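Long-range contact in 378aa long hypothetical citrate synthase (Sulfolobus tokodaii, PDB 1VGM), which is of unconfirmed function but is a citrate synthase-family protein of largely helical fold, here a two-chain assembly: residues 29-41 with 47-59. Sequence-based numbering, arbitrary orientation.
Sequences LRYRGYDINDLVN and ELIHLMLYGELPN
Arg32 NH2 lies 2.7 Å from Leu51 O and 2.7 Å from Met52 O, carbonyls of the last turn of helix 45-54, both near the guanidinium plane. Its N-H...O angles of 124° and 138° make each bond weak, consistent with one nitrogen lying between two adjacent carbonyls. A bend at chi2 steers the arginine chain to this helix end, where Gly55, with positive phi, brings its CA to 3.2 Å from NH2. Arg32 belongs to the type I' turn Tyr31-Tyr34; its CB packs on Leu51 CD1, and NH1 has a long, weak ion pair with Glu349. At Tyr34, Leu57 CD1 sits over one ring face, 3.8 Å from the centroid and 20° off the normal, a CH-pi contact, while Leu51 CD1 meets the ring edge. Beyond the ring, one water joins Tyr34 OH, Glu56 OE2 and Leu57 N; it donates to the carboxylate, which also forms a salt bridge with Arg370 of the second subunit. At Tyr31, Met52 folds back at chi2 and chi3, placing CE 3.6 Å from Tyr31 CD2 and SD 4.9 Å from the ring centroid, the latter an oblique Met-aromatic contact. Leu48 supplies both methyls to the same ring, CD1 reaching Tyr31 CD1 at 3.6 Å, and the phenol oxygen beyond bonds to Ile179 O and Asp183 N. Leu39, from helix 36-42, brings CD2 to 4.1 Å from Leu51 CD2. The hairpin is thus fixed against helix 45-54 by apolar packing and by a cation whose charge probably complements the C-terminal carbonyl dipoles, with a water-mediated link at the subunit interface.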
loop_
_atom_site.group_PDB
_atom_site.type_symbol
_atom_site.label_atom_id
_atom_site.label_comp_id
_atom_site.label_asym_id
_atom_site.label_seq_id
_atom_site.Cartn_x
_atom_site.Cartn_y
_atom_site.Cartn_z
ATOM N N LEU A 29 17.811 -6.510 -21.792
ATOM C CA LEU A 29 17.589 -5.992 -20.449
ATOM C C LEU A 29 18.922 -5.820 -19.738
ATOM O O LEU A 29 19.743 -6.738 -19.715
ATOM C CB LEU A 29 16.712 -6.960 -19.652
ATOM C CG LEU A 29 16.478 -6.629 -18.179
ATOM C CD1 LEU A 29 15.775 -5.283 -18.046
ATOM C CD2 LEU A 29 15.641 -7.718 -17.554
ATOM N N ARG A 30 19.134 -4.647 -19.154
ATOM C CA ARG A 30 20.335 -4.404 -18.364
ATOM C C ARG A 30 19.999 -3.932 -16.953
ATOM O O ARG A 30 19.076 -3.139 -16.763
ATOM C CB ARG A 30 21.209 -3.362 -19.060
ATOM C CG ARG A 30 21.711 -3.811 -20.414
ATOM C CD ARG A 30 22.577 -2.762 -21.055
ATOM N NE ARG A 30 22.942 -3.170 -22.406
ATOM C CZ ARG A 30 22.718 -2.442 -23.496
ATOM N NH1 ARG A 30 22.766 -3.018 -24.690
ATOM N NH2 ARG A 30 22.460 -1.141 -23.395
ATOM N N TYR A 31 20.753 -4.425 -15.972
ATOM C CA TYR A 31 20.739 -3.875 -14.617
ATOM C C TYR A 31 22.023 -3.073 -14.381
ATOM O O TYR A 31 23.125 -3.623 -14.396
ATOM C CB TYR A 31 20.655 -5.002 -13.575
ATOM C CG TYR A 31 19.353 -5.788 -13.533
ATOM C CD1 TYR A 31 19.350 -7.130 -13.139
ATOM C CD2 TYR A 31 18.127 -5.194 -13.862
ATOM C CE1 TYR A 31 18.170 -7.865 -13.073
ATOM C CE2 TYR A 31 16.926 -5.927 -13.797
ATOM C CZ TYR A 31 16.958 -7.262 -13.401
ATOM O OH TYR A 31 15.787 -8.001 -13.326
ATOM N N ARG A 32 21.873 -1.773 -14.169
ATOM C CA ARG A 32 23.017 -0.880 -14.049
ATOM C C ARG A 32 24.062 -1.170 -15.122
ATOM O O ARG A 32 25.263 -1.193 -14.851
ATOM C CB ARG A 32 23.632 -1.012 -12.652
ATOM C CG ARG A 32 22.865 -0.255 -11.561
ATOM C CD ARG A 32 23.642 0.973 -11.095
ATOM N NE ARG A 32 22.808 1.944 -10.386
ATOM C CZ ARG A 32 22.377 1.799 -9.134
ATOM N NH1 ARG A 32 21.666 2.761 -8.561
ATOM N NH2 ARG A 32 22.652 0.695 -8.454
ATOM N N GLY A 33 23.591 -1.403 -16.344
ATOM C CA GLY A 33 24.488 -1.445 -17.482
ATOM C C GLY A 33 24.943 -2.837 -17.874
ATOM O O GLY A 33 25.486 -3.029 -18.960
ATOM N N TYR A 34 24.726 -3.814 -16.997
ATOM C CA TYR A 34 25.157 -5.183 -17.270
ATOM C C TYR A 34 23.995 -6.012 -17.818
ATOM O O TYR A 34 22.912 -6.014 -17.242
ATOM C CB TYR A 34 25.688 -5.826 -15.985
ATOM C CG TYR A 34 26.942 -5.169 -15.445
ATOM C CD1 TYR A 34 28.181 -5.371 -16.061
ATOM C CD2 TYR A 34 26.895 -4.358 -14.309
ATOM C CE1 TYR A 34 29.346 -4.780 -15.552
ATOM C CE2 TYR A 34 28.052 -3.763 -13.796
ATOM C CZ TYR A 34 29.272 -3.976 -14.419
ATOM O OH TYR A 34 30.409 -3.386 -13.909
ATOM N N ASP A 35 24.232 -6.719 -18.922
ATOM C CA ASP A 35 23.195 -7.529 -19.563
ATOM C C ASP A 35 22.687 -8.597 -18.602
ATOM O O ASP A 35 23.464 -9.166 -17.835
ATOM C CB ASP A 35 23.745 -8.204 -20.823
ATOM C CG ASP A 35 22.658 -8.879 -21.650
ATOM O OD1 ASP A 35 22.198 -9.982 -21.280
ATOM O OD2 ASP A 35 22.263 -8.301 -22.681
ATOM N N ILE A 36 21.387 -8.876 -18.644
ATOM C CA ILE A 36 20.801 -9.819 -17.698
ATOM C C ILE A 36 21.380 -11.227 -17.878
ATOM O O ILE A 36 21.466 -11.998 -16.921
ATOM C CB ILE A 36 19.246 -9.873 -17.833
ATOM C CG1 ILE A 36 18.673 -10.895 -16.850
ATOM C CG2 ILE A 36 18.846 -10.238 -19.242
ATOM C CD1 ILE A 36 18.171 -10.281 -15.584
ATOM N N ASN A 37 21.787 -11.547 -19.102
ATOM C CA ASN A 37 22.388 -12.845 -19.401
ATOM C C ASN A 37 23.722 -13.035 -18.671
ATOM O O ASN A 37 24.007 -14.119 -18.164
ATOM C CB ASN A 37 22.603 -12.996 -20.915
ATOM C CG ASN A 37 21.301 -13.216 -21.679
ATOM O OD1 ASN A 37 20.821 -14.340 -21.794
ATOM N ND2 ASN A 37 20.731 -12.139 -22.207
ATOM N N ASP A 38 24.538 -11.987 -18.621
ATOM C CA ASP A 38 25.830 -12.073 -17.937
ATOM C C ASP A 38 25.629 -12.227 -16.436
ATOM O O ASP A 38 26.314 -13.022 -15.777
ATOM C CB ASP A 38 26.668 -10.822 -18.213
ATOM C CG ASP A 38 27.145 -10.754 -19.645
ATOM O OD1 ASP A 38 27.339 -11.826 -20.252
ATOM O OD2 ASP A 38 27.325 -9.635 -20.167
ATOM N N LEU A 39 24.687 -11.456 -15.898
ATOM C CA LEU A 39 24.406 -11.501 -14.467
ATOM C C LEU A 39 23.940 -12.882 -14.021
ATOM O O LEU A 39 24.450 -13.423 -13.042
ATOM C CB LEU A 39 23.362 -10.440 -14.104
ATOM C CG LEU A 39 23.867 -9.020 -14.391
ATOM C CD1 LEU A 39 22.786 -8.006 -14.094
ATOM C CD2 LEU A 39 25.115 -8.741 -13.559
ATOM N N VAL A 40 22.984 -13.459 -14.745
ATOM C CA VAL A 40 22.519 -14.810 -14.455
ATOM C C VAL A 40 23.655 -15.823 -14.634
ATOM O O VAL A 40 23.914 -16.637 -13.745
ATOM C CB VAL A 40 21.315 -15.212 -15.374
ATOM C CG1 VAL A 40 21.070 -16.716 -15.296
ATOM C CG2 VAL A 40 20.040 -14.455 -14.946
ATOM N N ASN A 41 24.328 -15.772 -15.783
ATOM C CA ASN A 41 25.334 -16.777 -16.108
ATOM C C ASN A 41 26.570 -16.710 -15.212
ATOM O O ASN A 41 27.150 -17.739 -14.889
ATOM C CB ASN A 41 25.767 -16.641 -17.569
ATOM C CG ASN A 41 24.707 -17.120 -18.533
ATOM O OD1 ASN A 41 24.549 -16.568 -19.622
ATOM N ND2 ASN A 41 23.973 -18.159 -18.139
ATOM N N GLU A 47 25.389 -10.678 -5.585
ATOM C CA GLU A 47 26.128 -9.687 -6.351
ATOM C C GLU A 47 25.201 -8.644 -6.966
ATOM O O GLU A 47 25.536 -7.459 -7.015
ATOM C CB GLU A 47 26.960 -10.375 -7.429
ATOM C CG GLU A 47 28.143 -11.144 -6.847
ATOM C CD GLU A 47 28.816 -12.048 -7.864
ATOM O OE1 GLU A 47 29.921 -11.712 -8.338
ATOM O OE2 GLU A 47 28.233 -13.099 -8.183
ATOM N N LEU A 48 24.026 -9.081 -7.415
ATOM C CA LEU A 48 23.009 -8.160 -7.916
ATOM C C LEU A 48 22.423 -7.250 -6.838
ATOM O O LEU A 48 22.182 -6.067 -7.080
ATOM C CB LEU A 48 21.868 -8.932 -8.592
ATOM C CG LEU A 48 20.728 -8.048 -9.129
ATOM C CD1 LEU A 48 21.287 -6.961 -10.061
ATOM C CD2 LEU A 48 19.716 -8.912 -9.878
ATOM N N ILE A 49 22.202 -7.794 -5.649
ATOM C CA ILE A 49 21.843 -6.963 -4.506
ATOM C C ILE A 49 22.812 -5.795 -4.380
ATOM O O ILE A 49 22.383 -4.643 -4.276
ATOM C CB ILE A 49 21.863 -7.762 -3.180
ATOM C CG1 ILE A 49 20.741 -8.796 -3.169
ATOM C CG2 ILE A 49 21.696 -6.818 -1.997
ATOM C CD1 ILE A 49 20.826 -9.760 -1.985
ATOM N N HIS A 50 24.112 -6.084 -4.387
ATOM C CA HIS A 50 25.114 -5.036 -4.192
ATOM C C HIS A 50 25.132 -4.087 -5.390
ATOM O O HIS A 50 25.308 -2.877 -5.241
ATOM C CB HIS A 50 26.508 -5.655 -4.000
ATOM C CG HIS A 50 27.573 -4.655 -3.668
ATOM N ND1 HIS A 50 28.190 -3.874 -4.623
ATOM C CD2 HIS A 50 28.126 -4.303 -2.482
ATOM C CE1 HIS A 50 29.077 -3.087 -4.040
ATOM N NE2 HIS A 50 29.058 -3.327 -2.741
ATOM N N LEU A 51 24.954 -4.643 -6.583
ATOM C CA LEU A 51 24.914 -3.831 -7.793
ATOM C C LEU A 51 23.751 -2.837 -7.724
ATOM O O LEU A 51 23.944 -1.625 -7.899
ATOM C CB LEU A 51 24.770 -4.735 -9.022
ATOM C CG LEU A 51 24.662 -4.115 -10.417
ATOM C CD1 LEU A 51 25.904 -3.284 -10.728
ATOM C CD2 LEU A 51 24.483 -5.234 -11.449
ATOM N N MET A 52 22.547 -3.345 -7.461
ATOM C CA MET A 52 21.359 -2.495 -7.471
ATOM C C MET A 52 21.383 -1.443 -6.364
ATOM O O MET A 52 20.941 -0.314 -6.573
ATOM C CB MET A 52 20.078 -3.334 -7.347
ATOM C CG MET A 52 19.727 -4.178 -8.583
ATOM S SD MET A 52 19.764 -3.292 -10.169
ATOM C CE MET A 52 18.084 -3.424 -10.679
ATOM N N LEU A 53 21.886 -1.802 -5.185
ATOM C CA LEU A 53 21.778 -0.905 -4.037
ATOM C C LEU A 53 22.966 0.047 -3.970
ATOM O O LEU A 53 22.802 1.243 -3.714
ATOM C CB LEU A 53 21.677 -1.707 -2.737
ATOM C CG LEU A 53 20.396 -2.534 -2.564
ATOM C CD1 LEU A 53 20.489 -3.373 -1.286
ATOM C CD2 LEU A 53 19.185 -1.613 -2.504
ATOM N N TYR A 54 24.161 -0.485 -4.211
ATOM C CA TYR A 54 25.386 0.293 -4.069
ATOM C C TYR A 54 25.902 0.818 -5.410
ATOM O O TYR A 54 26.664 1.781 -5.449
ATOM C CB TYR A 54 26.469 -0.553 -3.381
ATOM C CG TYR A 54 26.144 -0.917 -1.944
ATOM C CD1 TYR A 54 25.264 -1.956 -1.654
ATOM C CD2 TYR A 54 26.701 -0.209 -0.873
ATOM C CE1 TYR A 54 24.939 -2.286 -0.340
ATOM C CE2 TYR A 54 26.380 -0.534 0.457
ATOM C CZ TYR A 54 25.500 -1.574 0.711
ATOM O OH TYR A 54 25.182 -1.908 2.013
ATOM N N GLY A 55 25.492 0.191 -6.509
ATOM C CA GLY A 55 25.757 0.763 -7.822
ATOM C C GLY A 55 26.783 0.022 -8.667
ATOM O O GLY A 55 26.818 0.194 -9.886
ATOM N N GLU A 56 27.615 -0.805 -8.039
ATOM C CA GLU A 56 28.592 -1.605 -8.780
ATOM C C GLU A 56 28.539 -3.071 -8.368
ATOM O O GLU A 56 28.006 -3.407 -7.312
ATOM C CB GLU A 56 30.008 -1.073 -8.544
ATOM C CG GLU A 56 30.176 0.414 -8.806
ATOM C CD GLU A 56 30.128 0.762 -10.279
ATOM O OE1 GLU A 56 30.150 1.967 -10.602
ATOM O OE2 GLU A 56 30.069 -0.164 -11.117
ATOM N N LEU A 57 29.103 -3.938 -9.202
ATOM C CA LEU A 57 29.392 -5.312 -8.804
ATOM C C LEU A 57 30.382 -5.287 -7.655
ATOM O O LEU A 57 31.322 -4.496 -7.658
ATOM C CB LEU A 57 29.981 -6.091 -9.982
ATOM C CG LEU A 57 28.992 -6.246 -11.137
ATOM C CD1 LEU A 57 29.692 -6.848 -12.344
ATOM C CD2 LEU A 57 27.812 -7.116 -10.684
ATOM N N PRO A 58 30.177 -6.142 -6.645
ATOM C CA PRO A 58 31.044 -6.070 -5.468
ATOM C C PRO A 58 32.367 -6.790 -5.708
ATOM O O PRO A 58 32.428 -7.755 -6.471
ATOM C CB PRO A 58 30.217 -6.748 -4.387
ATOM C CG PRO A 58 29.472 -7.805 -5.147
ATOM C CD PRO A 58 29.159 -7.201 -6.509
ATOM N N ASN A 59 33.426 -6.330 -5.049
ATOM C CA ASN A 59 34.620 -7.149 -4.928
ATOM C C ASN A 59 34.384 -8.189 -3.852
ATOM O O ASN A 59 33.319 -8.227 -3.232
ATOM C CB ASN A 59 35.843 -6.293 -4.570
ATOM C CG ASN A 59 35.695 -5.574 -3.236
ATOM O OD1 ASN A 59 35.166 -6.125 -2.272
ATOM N ND2 ASN A 59 36.174 -4.335 -3.177
HETATM O O HOH W 1 30.607 -2.653 -11.437
#